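PDB 3NRA: aspartate aminotransferase from Rhodobacter sphaeroides, which probably catalyses the transfer of the amino group of L-aspartate to 2-oxoglutarate, giving oxaloacetate and L-glutamate with pyridoxal 5'-phosphate as cofactor. Local coordinates for residues A30-A35 / V355-L360; G104-P109 / K277-V282; A120-R125 / R269-R274; F183-P188 / T232-E237; V364-G369 / R396-L401. All coordinates share one frame; numbering follows the deposited sequence.

Contact 1. Residues A30-A35 / V355-L360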
# COMPACT_ATOMS: atom_id res chain seq x y z
N ALA B 30 -9.28 -39.33 13.34
CA ALA B 30 -8.50 -40.41 13.97
C ALA B 30 -7.48 -39.91 15.01
O ALA B 30 -6.92 -40.70 15.78
CB ALA B 30 -7.76 -41.27 12.86
N LEU B 31 -7.25 -38.58 15.03
CA LEU B 31 -6.20 -37.95 15.85
C LEU B 31 -6.73 -37.22 17.08
O LEU B 31 -6.01 -37.06 18.05
CB LEU B 31 -5.42 -36.96 14.99
CG LEU B 31 -4.80 -37.50 13.70
CD1 LEU B 31 -4.06 -36.40 13.01
CD2 LEU B 31 -3.88 -38.71 13.97
N ILE B 32 -7.99 -36.78 17.04
CA ILE B 32 -8.55 -35.95 18.13
C ILE B 32 -8.80 -36.77 19.38
O ILE B 32 -9.36 -37.86 19.31
CB ILE B 32 -9.84 -35.21 17.66
CG1 ILE B 32 -9.47 -34.07 16.71
CG2 ILE B 32 -10.65 -34.64 18.85
CD1 ILE B 32 -10.55 -33.73 15.72
N ARG B 33 -8.34 -36.24 20.53
CA ARG B 33 -8.48 -36.88 21.84
C ARG B 33 -9.32 -36.02 22.72
O ARG B 33 -9.06 -34.81 22.83
CB ARG B 33 -7.11 -37.04 22.52
CG ARG B 33 -6.09 -37.82 21.73
CD ARG B 33 -4.79 -37.96 22.47
NE ARG B 33 -3.85 -38.82 21.74
CZ ARG B 33 -2.66 -39.24 22.21
NH1 ARG B 33 -2.21 -38.87 23.41
NH2 ARG B 33 -1.92 -40.04 21.47
N GLY B 34 -10.31 -36.61 23.37
CA GLY B 34 -11.09 -35.91 24.39
C GLY B 34 -12.07 -34.90 23.83
O GLY B 34 -12.27 -34.84 22.61
N ALA B 35 -12.72 -34.15 24.73
CA ALA B 35 -13.64 -33.07 24.37
C ALA B 35 -12.94 -31.70 24.46
O ALA B 35 -11.80 -31.61 24.96
CB ALA B 35 -14.90 -33.10 25.30
N VAL B 355 -1.83 -27.24 15.81
CA VAL B 355 -2.35 -25.86 15.67
C VAL B 355 -3.88 -25.85 15.40
O VAL B 355 -4.61 -25.10 16.01
CB VAL B 355 -1.62 -25.07 14.55
CG1 VAL B 355 -2.40 -23.79 14.19
CG2 VAL B 355 -0.18 -24.75 14.97
N LYS B 356 -4.34 -26.75 14.52
CA LYS B 356 -5.77 -26.91 14.27
C LYS B 356 -6.51 -27.37 15.52
O LYS B 356 -7.57 -26.86 15.85
CB LYS B 356 -6.01 -27.87 13.14
CG LYS B 356 -5.49 -27.36 11.78
CD LYS B 356 -5.62 -28.40 10.68
CE LYS B 356 -5.21 -27.79 9.31
NZ LYS B 356 -5.75 -28.61 8.17
N ILE B 357 -5.89 -28.30 16.25
CA ILE B 357 -6.48 -28.86 17.46
C ILE B 357 -6.58 -27.82 18.60
O ILE B 357 -7.56 -27.79 19.33
CB ILE B 357 -5.68 -30.15 17.89
CG1 ILE B 357 -6.07 -31.32 16.98
CG2 ILE B 357 -5.90 -30.50 19.35
CD1 ILE B 357 -5.18 -32.51 17.07
N LEU B 358 -5.60 -26.95 18.71
CA LEU B 358 -5.66 -25.85 19.68
C LEU B 358 -6.87 -24.95 19.45
O LEU B 358 -7.52 -24.53 20.40
CB LEU B 358 -4.40 -25.00 19.61
CG LEU B 358 -3.16 -25.55 20.25
CD1 LEU B 358 -2.00 -24.56 20.03
CD2 LEU B 358 -3.38 -25.84 21.78
N ARG B 359 -7.17 -24.69 18.19
CA ARG B 359 -8.32 -23.90 17.81
C ARG B 359 -9.63 -24.68 18.06
O ARG B 359 -10.56 -24.16 18.68
CB ARG B 359 -8.20 -23.48 16.34
CG ARG B 359 -9.30 -22.61 15.86
CD ARG B 359 -8.88 -21.83 14.65
NE ARG B 359 -9.96 -20.91 14.23
CZ ARG B 359 -10.81 -21.11 13.20
NH1 ARG B 359 -10.74 -22.20 12.42
NH2 ARG B 359 -11.73 -20.18 12.94
N LEU B 360 -9.66 -25.93 17.62
CA LEU B 360 -10.85 -26.80 17.81
C LEU B 360 -11.21 -27.06 19.28
O LEU B 360 -12.37 -26.92 19.67
CB LEU B 360 -10.64 -28.15 17.12
CG LEU B 360 -11.91 -28.86 16.72
CD1 LEU B 360 -12.39 -28.27 15.39
CD2 LEU B 360 -11.70 -30.39 16.62
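Ile-32 faces Ile-357 and Leu-360, and the apolar contacts among these three side chains account for most of the 137 Å² buried between the segments. The closer pair is methyl to methyl: Ile-32 CD1 lies 3.6 Å from Leu-360 CD2, the two side chains crossing at about a right angle. Ile-32 reaches this spot with its longer branch, CG1 standing anti to the carbonyl carbon (chi1 -74°) so that CD1 extends over the helix surface. The second meeting is looser and lies closer to the root of that branch, where Ile-32 CG1 and Ile-357 CG1 are 4.4 Å apart. Backbone spacing agrees with such side-chain packing, since the nearest CA atoms, those of Ile-32 and Ile-357, are separated by 7.4 Å.

Ile-357 and Leu-360 are three residues apart on helix 351-362 and therefore project side by side from one face of the helix. In the small domain of this aminotransferase fold, that helix runs directly into strand 364-368, while 30-35 belongs to the irregular N-terminal chain leading to strand 42-43. The contact thus lays the incoming loop along the outside of a C-terminal helix.

Polar fastening comes from the surroundings of the apolar patch. The carbonyl of Arg-33 accepts a hydrogen bond from Gln-361 NE2, one residue beyond the helical segment, and its amide pairs with Tyr-405 OH. Farther along, Ala-35 O binds Arg-404 NH1, while the NH1 of Arg-33 donates to Arg-404 O. Within the helix, Leu-360 N makes the ordinary helical bond to Lys-356 O at 2.9 Å.

Contact 2. Residues G104-P109 / K277-V282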
# COMPACT_ATOMS: atom_id res chain seq x y z
N GLY B 104 15.74 11.94 3.79
CA GLY B 104 16.07 10.67 4.44
C GLY B 104 14.96 10.05 5.26
O GLY B 104 15.24 9.28 6.18
N LEU B 105 13.70 10.40 4.96
CA LEU B 105 12.54 9.98 5.78
C LEU B 105 11.30 9.86 4.91
O LEU B 105 10.93 10.80 4.27
CB LEU B 105 12.28 10.95 6.92
CG LEU B 105 11.08 10.64 7.83
CD1 LEU B 105 11.17 9.21 8.49
CD2 LEU B 105 10.96 11.70 8.89
N ILE B 106 10.71 8.67 4.88
CA ILE B 106 9.50 8.41 4.11
C ILE B 106 8.45 7.87 5.06
O ILE B 106 8.79 7.10 5.97
CB ILE B 106 9.76 7.40 2.95
CG1 ILE B 106 8.53 7.25 2.07
CG2 ILE B 106 10.20 6.03 3.49
CD1 ILE B 106 8.79 6.43 0.72
N ILE B 107 7.19 8.34 4.87
CA ILE B 107 6.04 7.78 5.54
C ILE B 107 5.29 6.83 4.61
O ILE B 107 4.97 7.19 3.47
CB ILE B 107 5.06 8.86 5.97
CG1 ILE B 107 5.78 9.92 6.84
CG2 ILE B 107 3.88 8.20 6.75
CD1 ILE B 107 4.85 11.10 7.30
N THR B 108 4.95 5.64 5.13
CA THR B 108 4.54 4.49 4.31
C THR B 108 3.24 3.85 4.85
O THR B 108 2.87 4.07 6.04
CB THR B 108 5.62 3.38 4.34
OG1 THR B 108 5.87 3.02 5.69
CG2 THR B 108 6.93 3.84 3.67
N PRO B 109 2.56 3.02 4.01
CA PRO B 109 1.39 2.26 4.48
C PRO B 109 1.81 1.09 5.39
O PRO B 109 2.02 -0.05 4.92
CB PRO B 109 0.73 1.78 3.19
CG PRO B 109 1.82 1.85 2.13
CD PRO B 109 2.74 2.94 2.54
N LYS B 277 10.03 6.98 -5.21
CA LYS B 277 9.63 6.88 -6.60
C LYS B 277 8.71 5.68 -6.79
O LYS B 277 7.67 5.79 -7.43
CB LYS B 277 10.87 6.77 -7.51
CG LYS B 277 11.61 8.09 -7.72
CD LYS B 277 13.12 7.85 -8.00
CE LYS B 277 13.79 9.00 -8.76
NZ LYS B 277 14.09 8.61 -10.20
N LEU B 278 9.05 4.57 -6.14
CA LEU B 278 8.22 3.40 -6.21
C LEU B 278 6.86 3.59 -5.51
O LEU B 278 5.84 3.16 -6.04
CB LEU B 278 8.95 2.19 -5.68
CG LEU B 278 8.19 0.86 -5.68
CD1 LEU B 278 7.56 0.56 -7.02
CD2 LEU B 278 9.14 -0.25 -5.28
N GLN B 279 6.85 4.22 -4.34
CA GLN B 279 5.58 4.43 -3.59
C GLN B 279 4.51 5.13 -4.45
O GLN B 279 3.32 4.83 -4.34
CB GLN B 279 5.81 5.24 -2.29
CG GLN B 279 4.51 5.56 -1.54
CD GLN B 279 4.67 5.55 -0.03
OE1 GLN B 279 4.59 4.50 0.61
NE2 GLN B 279 4.89 6.74 0.55
N ALA B 280 4.95 6.07 -5.27
CA ALA B 280 4.07 6.76 -6.17
C ALA B 280 3.21 5.78 -6.96
O ALA B 280 2.01 5.99 -7.07
CB ALA B 280 4.89 7.71 -7.13
N ILE B 281 3.79 4.68 -7.45
CA ILE B 281 3.05 3.73 -8.28
C ILE B 281 2.52 2.50 -7.52
O ILE B 281 1.67 1.77 -8.05
CB ILE B 281 3.82 3.30 -9.58
CG1 ILE B 281 5.08 2.49 -9.27
CG2 ILE B 281 4.18 4.56 -10.44
CD1 ILE B 281 5.90 2.16 -10.49
N VAL B 282 2.95 2.32 -6.27
CA VAL B 282 2.43 1.24 -5.42
C VAL B 282 1.10 1.63 -4.79
O VAL B 282 0.15 0.81 -4.78
CB VAL B 282 3.46 0.82 -4.31
CG1 VAL B 282 2.81 -0.12 -3.28
CG2 VAL B 282 4.67 0.16 -4.94
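Gln-279 gives its NE2 to the carbonyl oxygen of Ile-107, with 3.0 Å between Gln-279 NE2 and Ile-107 O. The bond is nearly straight at 169°, and the acceptor lies close to the glutamine amide plane, although the donor is tilted from the carbonyl plane. On the other side of the amide, OE1 sits 3.1 Å from Pro-109 CD, a close approach in which the proline ring and the glutamine chain slide past each other in opposite directions. Ile-106 approaches from the direction opposite the glutamine and lays its CG1-CD1 bond beside Gln-279 NE2, 3.9 Å from CD1. Gln-279 spans the space with CG anti to its backbone nitrogen (chi1 176°) and a bend at chi2 that turns the amide toward the strand.

Further out, NE2 also donates to Tyr-77 O, which helps fix the rotation of the amide. A leucine here would probably leave both Ile-107 O and Tyr-77 O without this donor inside a buried interface. Thr-108 OG1 turns to Gly-110 O instead. Ile-281 O accepts from Gln-112 NE2 of the second subunit, and Val-282 packs on its counterpart there.

The short strand and helix segments run at 15° to each other, their axes 10.6 Å apart at closest. Strand 105-108 is an outermost strand of the seven-stranded mixed sheet, paired antiparallel with 263-267, an arrangement typical of the large domain of fold-type I pyridoxal-phosphate enzymes.

Contact 3. Residues A120-R125 / R269-R274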
# COMPACT_ATOMS: atom_id res chain seq x y z
N ALA B 120 12.28 -3.76 -2.43
CA ALA B 120 12.15 -3.42 -3.87
C ALA B 120 13.27 -2.51 -4.34
O ALA B 120 13.77 -2.66 -5.45
CB ALA B 120 10.81 -2.77 -4.15
N ALA B 121 13.65 -1.56 -3.48
CA ALA B 121 14.72 -0.58 -3.79
C ALA B 121 16.15 -1.14 -3.66
O ALA B 121 17.12 -0.46 -4.05
CB ALA B 121 14.55 0.62 -2.92
N THR B 122 16.31 -2.35 -3.12
CA THR B 122 17.63 -2.88 -2.82
C THR B 122 17.93 -4.27 -3.43
O THR B 122 19.09 -4.62 -3.55
CB THR B 122 17.88 -2.93 -1.29
OG1 THR B 122 16.91 -3.77 -0.66
CG2 THR B 122 17.81 -1.53 -0.70
N VAL B 123 16.91 -5.03 -3.84
CA VAL B 123 17.12 -6.37 -4.36
C VAL B 123 16.72 -6.47 -5.86
O VAL B 123 15.58 -6.21 -6.23
CB VAL B 123 16.37 -7.43 -3.55
CG1 VAL B 123 16.65 -8.83 -4.12
CG2 VAL B 123 16.74 -7.34 -2.03
N ALA B 124 17.68 -6.78 -6.69
CA ALA B 124 17.43 -7.06 -8.10
C ALA B 124 17.47 -8.55 -8.33
O ALA B 124 17.98 -9.31 -7.50
CB ALA B 124 18.47 -6.36 -8.98
N ARG B 125 17.02 -8.95 -9.50
CA ARG B 125 17.00 -10.34 -9.90
C ARG B 125 18.39 -11.01 -9.78
O ARG B 125 19.38 -10.54 -10.36
CB ARG B 125 16.48 -10.42 -11.33
CG ARG B 125 16.56 -11.80 -11.96
CD ARG B 125 15.55 -11.94 -13.09
NE ARG B 125 16.08 -12.73 -14.19
CZ ARG B 125 16.86 -12.26 -15.18
NH1 ARG B 125 17.25 -10.97 -15.22
NH2 ARG B 125 17.26 -13.09 -16.14
N ARG B 269 19.86 8.18 1.74
CA ARG B 269 19.15 9.04 0.84
C ARG B 269 18.92 8.41 -0.55
O ARG B 269 17.83 8.56 -1.09
CB ARG B 269 19.83 10.41 0.76
CG ARG B 269 19.61 11.23 2.04
CD ARG B 269 20.33 12.53 2.00
NE ARG B 269 21.71 12.37 2.40
CZ ARG B 269 22.13 12.37 3.65
NH1 ARG B 269 21.25 12.52 4.65
NH2 ARG B 269 23.41 12.21 3.92
N ALA B 270 19.91 7.69 -1.08
CA ALA B 270 19.75 7.02 -2.36
C ALA B 270 18.62 5.98 -2.29
O ALA B 270 17.79 5.92 -3.17
CB ALA B 270 21.09 6.36 -2.81
N ILE B 271 18.57 5.21 -1.22
CA ILE B 271 17.58 4.15 -1.13
C ILE B 271 16.18 4.73 -0.85
O ILE B 271 15.20 4.30 -1.46
CB ILE B 271 17.95 3.09 -0.07
CG1 ILE B 271 19.28 2.39 -0.45
CG2 ILE B 271 16.81 2.08 0.05
CD1 ILE B 271 19.87 1.49 0.66
N ILE B 272 16.11 5.69 0.06
CA ILE B 272 14.86 6.38 0.37
C ILE B 272 14.30 7.08 -0.89
O ILE B 272 13.12 6.99 -1.16
CB ILE B 272 15.06 7.41 1.51
CG1 ILE B 272 15.30 6.67 2.85
CG2 ILE B 272 13.86 8.37 1.61
CD1 ILE B 272 14.09 6.31 3.56
N ALA B 273 15.16 7.72 -1.69
CA ALA B 273 14.70 8.34 -2.95
C ALA B 273 14.07 7.29 -3.92
O ALA B 273 13.04 7.54 -4.53
CB ALA B 273 15.87 9.13 -3.66
N ARG B 274 14.71 6.12 -4.03
CA ARG B 274 14.14 5.02 -4.81
C ARG B 274 12.78 4.56 -4.25
O ARG B 274 11.83 4.40 -5.02
CB ARG B 274 15.11 3.85 -4.87
CG ARG B 274 16.37 4.17 -5.70
CD ARG B 274 17.05 2.93 -6.19
NE ARG B 274 17.74 2.18 -5.14
CZ ARG B 274 19.08 2.07 -5.01
NH1 ARG B 274 19.94 2.70 -5.82
NH2 ARG B 274 19.57 1.31 -4.03
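Ala-121 O is held by two nitrogens of one guanidinium group. Arg-274 NE approaches Ala-121 O to 2.9 Å and Arg-274 NH2 comes to 3.0 Å of that same oxygen, but the angles at hydrogen, 127° and 125°, make both bonds weak. The shared acceptor lies oblique to the guanidinium. A sharp bend of the arginine chain at chi3 (-73°) brings NE and NH2 round to the carbonyl, and Ala-270 O stands over one face of the group, offset toward its rim.

Nearer the backbones, the aliphatic parts touch. Ala-121 CB and Arg-274 CB are 3.8 Å apart, which agrees with the short 5.7 Å between the CA atoms of these residues. Ile-271 extends the patch: its CG2 is 4.0 Å from Ala-121 CB, and that methyl also meets Thr-122 CG2 at 3.8 Å. Thr-122 crosses Ile-271 at about a right angle with its methyl forward, while its OG1 is hydrogen-bonded to Ala-118 O.

The contact joins the chain just beyond helix 110-120 to the first turns of helix 269-282 in the large domain. Phe-8 of the second subunit packs on both Ala-121 and Arg-274, placing the joint beside the dimer interface. A methionine in place of Arg-274, lacking both donors and the charge, would probably leave Ala-121 O without its mates.

Because that carbonyl lies near the C-terminal end of helix 110-120, the positive guanidinium probably also meets the negative end of the helix dipole, so electrostatic attraction may offset the poor directionality of the two bonds.

Contact 4. Residues F183-P188 / T232-E237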
# COMPACT_ATOMS: atom_id res chain seq x y z
N PHE B 183 21.37 -7.31 3.79
CA PHE B 183 20.96 -8.06 4.97
C PHE B 183 19.72 -7.39 5.59
O PHE B 183 19.74 -6.22 5.86
CB PHE B 183 22.11 -8.07 5.98
CG PHE B 183 21.77 -8.71 7.32
CD1 PHE B 183 21.18 -9.97 7.39
CD2 PHE B 183 22.15 -8.09 8.51
CE1 PHE B 183 20.93 -10.57 8.60
CE2 PHE B 183 21.85 -8.68 9.74
CZ PHE B 183 21.24 -9.93 9.77
N LEU B 184 18.66 -8.19 5.80
CA LEU B 184 17.38 -7.73 6.34
C LEU B 184 17.13 -8.52 7.60
O LEU B 184 17.27 -9.76 7.59
CB LEU B 184 16.26 -8.01 5.33
CG LEU B 184 14.83 -7.96 5.85
CD1 LEU B 184 14.44 -6.54 6.38
CD2 LEU B 184 13.87 -8.45 4.76
N PHE B 185 16.81 -7.82 8.70
CA PHE B 185 16.49 -8.47 9.97
C PHE B 185 15.57 -7.63 10.84
O PHE B 185 15.56 -6.38 10.74
CB PHE B 185 17.78 -8.85 10.74
CG PHE B 185 18.47 -7.71 11.44
CD1 PHE B 185 19.09 -6.71 10.72
CD2 PHE B 185 18.56 -7.68 12.83
CE1 PHE B 185 19.76 -5.66 11.37
CE2 PHE B 185 19.21 -6.64 13.49
CZ PHE B 185 19.81 -5.62 12.75
N SER B 186 14.77 -8.31 11.68
CA SER B 186 13.98 -7.64 12.69
C SER B 186 14.69 -7.67 14.06
O SER B 186 15.31 -8.66 14.43
CB SER B 186 12.55 -8.25 12.81
OG SER B 186 12.61 -9.56 13.31
N ASN B 187 14.59 -6.54 14.77
CA ASN B 187 15.15 -6.35 16.09
C ASN B 187 14.22 -5.42 16.88
O ASN B 187 14.16 -4.25 16.57
CB ASN B 187 16.53 -5.70 15.99
CG ASN B 187 17.21 -5.61 17.33
OD1 ASN B 187 16.88 -6.36 18.24
ND2 ASN B 187 18.15 -4.69 17.46
N PRO B 188 13.48 -5.95 17.89
CA PRO B 188 13.45 -7.32 18.35
C PRO B 188 12.97 -8.30 17.27
O PRO B 188 12.13 -7.94 16.40
CB PRO B 188 12.46 -7.28 19.49
CG PRO B 188 11.52 -6.22 19.13
CD PRO B 188 12.45 -5.16 18.58
N THR B 232 20.20 -1.83 21.13
CA THR B 232 21.23 -1.13 20.39
C THR B 232 20.76 -0.90 18.93
O THR B 232 20.35 -1.85 18.23
CB THR B 232 22.52 -1.94 20.39
OG1 THR B 232 22.78 -2.39 21.71
CG2 THR B 232 23.70 -1.11 19.90
N HIS B 233 20.85 0.35 18.49
CA HIS B 233 20.40 0.74 17.16
C HIS B 233 21.54 0.67 16.17
O HIS B 233 22.48 1.46 16.23
CB HIS B 233 19.86 2.17 17.20
CG HIS B 233 18.67 2.33 18.09
ND1 HIS B 233 17.38 2.22 17.62
CD2 HIS B 233 18.57 2.64 19.40
CE1 HIS B 233 16.53 2.41 18.62
NE2 HIS B 233 17.23 2.68 19.71
N LEU B 234 21.43 -0.26 15.22
CA LEU B 234 22.46 -0.45 14.16
C LEU B 234 22.85 0.86 13.51
O LEU B 234 24.02 1.09 13.26
CB LEU B 234 21.95 -1.42 13.08
CG LEU B 234 23.00 -1.82 12.03
CD1 LEU B 234 24.14 -2.55 12.70
CD2 LEU B 234 22.38 -2.69 10.92
N ARG B 235 21.87 1.73 13.24
CA ARG B 235 22.11 2.99 12.49
C ARG B 235 22.97 4.01 13.21
O ARG B 235 23.43 4.95 12.58
CB ARG B 235 20.76 3.66 12.11
CG ARG B 235 20.04 4.38 13.26
CD ARG B 235 18.64 4.84 12.80
NE ARG B 235 18.76 5.72 11.64
CZ ARG B 235 18.96 7.03 11.69
NH1 ARG B 235 18.92 7.71 12.84
NH2 ARG B 235 19.18 7.69 10.54
N ALA B 236 23.12 3.86 14.53
CA ALA B 236 23.99 4.69 15.34
C ALA B 236 25.40 4.10 15.53
O ALA B 236 26.26 4.77 16.10
CB ALA B 236 23.34 4.96 16.72
N GLU B 237 25.65 2.89 15.05
CA GLU B 237 27.04 2.28 15.17
C GLU B 237 28.12 3.08 14.42
O GLU B 237 27.95 3.41 13.27
CB GLU B 237 27.05 0.84 14.66
CG GLU B 237 26.36 -0.13 15.56
CD GLU B 237 27.04 -0.31 16.90
OE1 GLU B 237 28.31 -0.30 16.96
OE2 GLU B 237 26.32 -0.43 17.91
O HOH W 1 19.16 -2.26 15.66
O HOH W 2 19.50 -4.33 19.82
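Phe-185 and Asn-187, at the C-terminal end of strand 182-186, face Leu-234 and Thr-232, with the nearest CA atoms, those of Asn-187 and His-233, 8.9 Å apart. The strand lies inside the seven-stranded sheet of the large aminotransferase domain, between 214-218 and 128-133, both parallel to it; the partner is a loop with a short 3-10 turn at 234-236.

Direct packing is a single apolar touch. Leu-234 CD2 comes in near the ring plane at the edge of Phe-185, 4.0 Å from its CE1, in the conformer described here; a second one exists, so this touch is less certain. The ring is carried there by a chi1 of 78°, with CG between the backbone nitrogen and the carbonyl carbon, and Tyr-196 makes an edge-to-face stack with it.

The polar half is mediated by water. Asn-187 ND2 is 3.7 Å from Thr-232 O, and two waters fill in the link. Water 2 accepts from Asn-187 ND2 at 2.7 Å and from Thr-232 N at 2.9 Å. The asparagine's other amide atom, OD1, accepts from Tyr-196 N, which sets which end of the amide faces the loop. A cis peptide bond follows, before Pro-188.

Water 1 accepts from Asn-187 ND2 at 3.2 Å and joins two backbone atoms of the loop: it donates to Thr-232 O, with 2.9 Å between the oxygens, and takes the hydrogen of Leu-234 N at 3.1 Å.

Contact 5. Residues V364-G369 / R396-L401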
# COMPACT_ATOMS: atom_id res chain seq x y z
N VAL B 364 -8.08 -21.42 20.78
CA VAL B 364 -6.86 -20.63 20.72
C VAL B 364 -6.33 -20.64 19.30
O VAL B 364 -6.17 -21.70 18.69
CB VAL B 364 -5.84 -21.21 21.69
CG1 VAL B 364 -4.49 -20.65 21.45
CG2 VAL B 364 -6.27 -20.94 23.13
N VAL B 365 -6.11 -19.44 18.74
CA VAL B 365 -5.36 -19.30 17.47
C VAL B 365 -3.93 -18.96 17.81
O VAL B 365 -3.69 -17.94 18.46
CB VAL B 365 -5.92 -18.16 16.57
CG1 VAL B 365 -5.18 -18.12 15.25
CG2 VAL B 365 -7.47 -18.32 16.34
N VAL B 366 -2.98 -19.77 17.33
CA VAL B 366 -1.54 -19.43 17.40
C VAL B 366 -0.95 -19.57 16.03
O VAL B 366 -1.55 -20.20 15.15
CB VAL B 366 -0.78 -20.36 18.40
CG1 VAL B 366 -1.42 -20.30 19.77
CG2 VAL B 366 -0.72 -21.82 17.88
N THR B 367 0.23 -18.99 15.81
CA THR B 367 0.80 -18.95 14.47
C THR B 367 1.79 -20.08 14.31
O THR B 367 2.67 -20.25 15.15
CB THR B 367 1.49 -17.63 14.19
OG1 THR B 367 0.59 -16.57 14.48
CG2 THR B 367 1.93 -17.54 12.70
N PRO B 368 1.67 -20.86 13.23
CA PRO B 368 2.59 -21.99 13.13
C PRO B 368 4.01 -21.54 12.95
O PRO B 368 4.26 -20.54 12.32
CB PRO B 368 2.12 -22.74 11.89
CG PRO B 368 1.01 -21.98 11.32
CD PRO B 368 0.57 -20.94 12.27
N GLY B 369 4.95 -22.29 13.54
CA GLY B 369 6.34 -21.90 13.50
C GLY B 369 6.94 -21.91 12.11
O GLY B 369 7.94 -21.20 11.86
N ARG B 396 -3.07 -21.70 29.77
CA ARG B 396 -3.26 -22.91 30.56
C ARG B 396 -3.99 -24.00 29.78
O ARG B 396 -3.69 -25.18 29.94
CB ARG B 396 -3.98 -22.59 31.86
CG ARG B 396 -3.09 -21.78 32.80
CD ARG B 396 -3.58 -21.74 34.19
NE ARG B 396 -3.82 -23.06 34.76
CZ ARG B 396 -4.27 -23.26 36.00
NH1 ARG B 396 -4.46 -22.21 36.82
NH2 ARG B 396 -4.49 -24.49 36.43
N ARG B 397 -4.93 -23.59 28.89
CA ARG B 397 -5.57 -24.55 27.99
C ARG B 397 -4.55 -25.13 26.98
O ARG B 397 -4.63 -26.33 26.64
CB ARG B 397 -6.78 -23.90 27.24
CG ARG B 397 -7.90 -23.38 28.15
CD ARG B 397 -9.24 -23.24 27.41
NE ARG B 397 -9.20 -22.22 26.36
CZ ARG B 397 -9.27 -20.90 26.58
NH1 ARG B 397 -9.38 -20.38 27.82
NH2 ARG B 397 -9.23 -20.07 25.53
N ILE B 398 -3.61 -24.32 26.51
CA ILE B 398 -2.59 -24.81 25.56
C ILE B 398 -1.79 -25.93 26.20
O ILE B 398 -1.62 -27.01 25.60
CB ILE B 398 -1.59 -23.72 25.11
CG1 ILE B 398 -2.29 -22.63 24.30
CG2 ILE B 398 -0.44 -24.37 24.24
CD1 ILE B 398 -1.33 -21.50 23.73
N VAL B 399 -1.31 -25.69 27.43
CA VAL B 399 -0.42 -26.66 28.08
C VAL B 399 -1.17 -27.94 28.49
O VAL B 399 -0.64 -29.02 28.29
CB VAL B 399 0.36 -26.07 29.28
CG1 VAL B 399 1.22 -24.86 28.83
CG2 VAL B 399 -0.54 -25.72 30.40
N THR B 400 -2.43 -27.80 28.95
CA THR B 400 -3.34 -28.95 29.17
C THR B 400 -3.43 -29.85 27.89
O THR B 400 -3.28 -31.08 27.98
CB THR B 400 -4.76 -28.49 29.55
OG1 THR B 400 -4.71 -27.72 30.75
CG2 THR B 400 -5.71 -29.69 29.75
N LEU B 401 -3.60 -29.22 26.73
CA LEU B 401 -3.64 -29.95 25.46
C LEU B 401 -2.29 -30.49 25.04
O LEU B 401 -2.21 -31.59 24.48
CB LEU B 401 -4.26 -29.12 24.33
CG LEU B 401 -5.79 -28.94 24.45
CD1 LEU B 401 -6.39 -28.30 23.22
CD2 LEU B 401 -6.49 -30.26 24.73
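Val-364 and Val-366 both set a methyl against the end of Ile-398, and this is the compact part of the contact. Ile-398 CD1 is 4.0 Å from Val-364 CG1 and 4.1 Å from Val-366 CG1, so one terminal methyl is shared by two strand residues. The isoleucine reaches them through its longer branch, CG1 being anti to the carbonyl carbon (chi1 -65°), and its side chain crosses that of Val-364 at about a right angle. Leu-382 of strand 380-383 touches both Val-366 and Ile-398, continuing the apolar layer.

Beside it a single approach, of a methyl to a charged group, replaces the shared methyl. The second methyl of Val-364 takes part, with 3.9 Å from Val-364 CG2 to Arg-397 NH2, the guanidinium being oblique to the methyl. This arginine is buried, yet its nitrogens have partners: NE donates to Ala-362 O and NH2 to Arg-40 O, which hold the bent chain beside the valine.

On the solvent side, Arg-396 is exposed and has no part in the strand packing. Within the helix and away from the strand, its carbonyl accepts twice from Thr-400, with Arg-396 O 2.9 Å from Thr-400 OG1 and 3.1 Å from Thr-400 N, the two donors arriving from opposite faces of the carbonyl plane. The threonine hydroxyl thus folds back on its own helix.

Strand 364-368, interrupted at Val-366, runs within the four-stranded mixed sheet beside 42-43 and 380-383. Helix 388-404 packing on that sheet is characteristic of the small, C-terminal domain of class I aminotransferases.

Contacts 1 and 5 lie 11 Å apart between centres in the small domain and touch: Leu-358 O and Val-364 N, 3.2 Å apart, form a probable hydrogen bond where helix 351-362 passes into strand 364-368. Contacts 2 and 3, also 11 Å apart, share helix 269-282 and both border the second subunit. Contact 4 lies nearer the centre of the chain, its centre 18 Å from that of contact 3 and 21 Å from that of contact 2. The small-domain pair is remote, with 45 Å between the centres of contacts 1 and 2. Lys-253, joined to pyridoxal phosphate, follows strand 245-249 of the large-domain sheet, which also holds the strands of contacts 2 and 4.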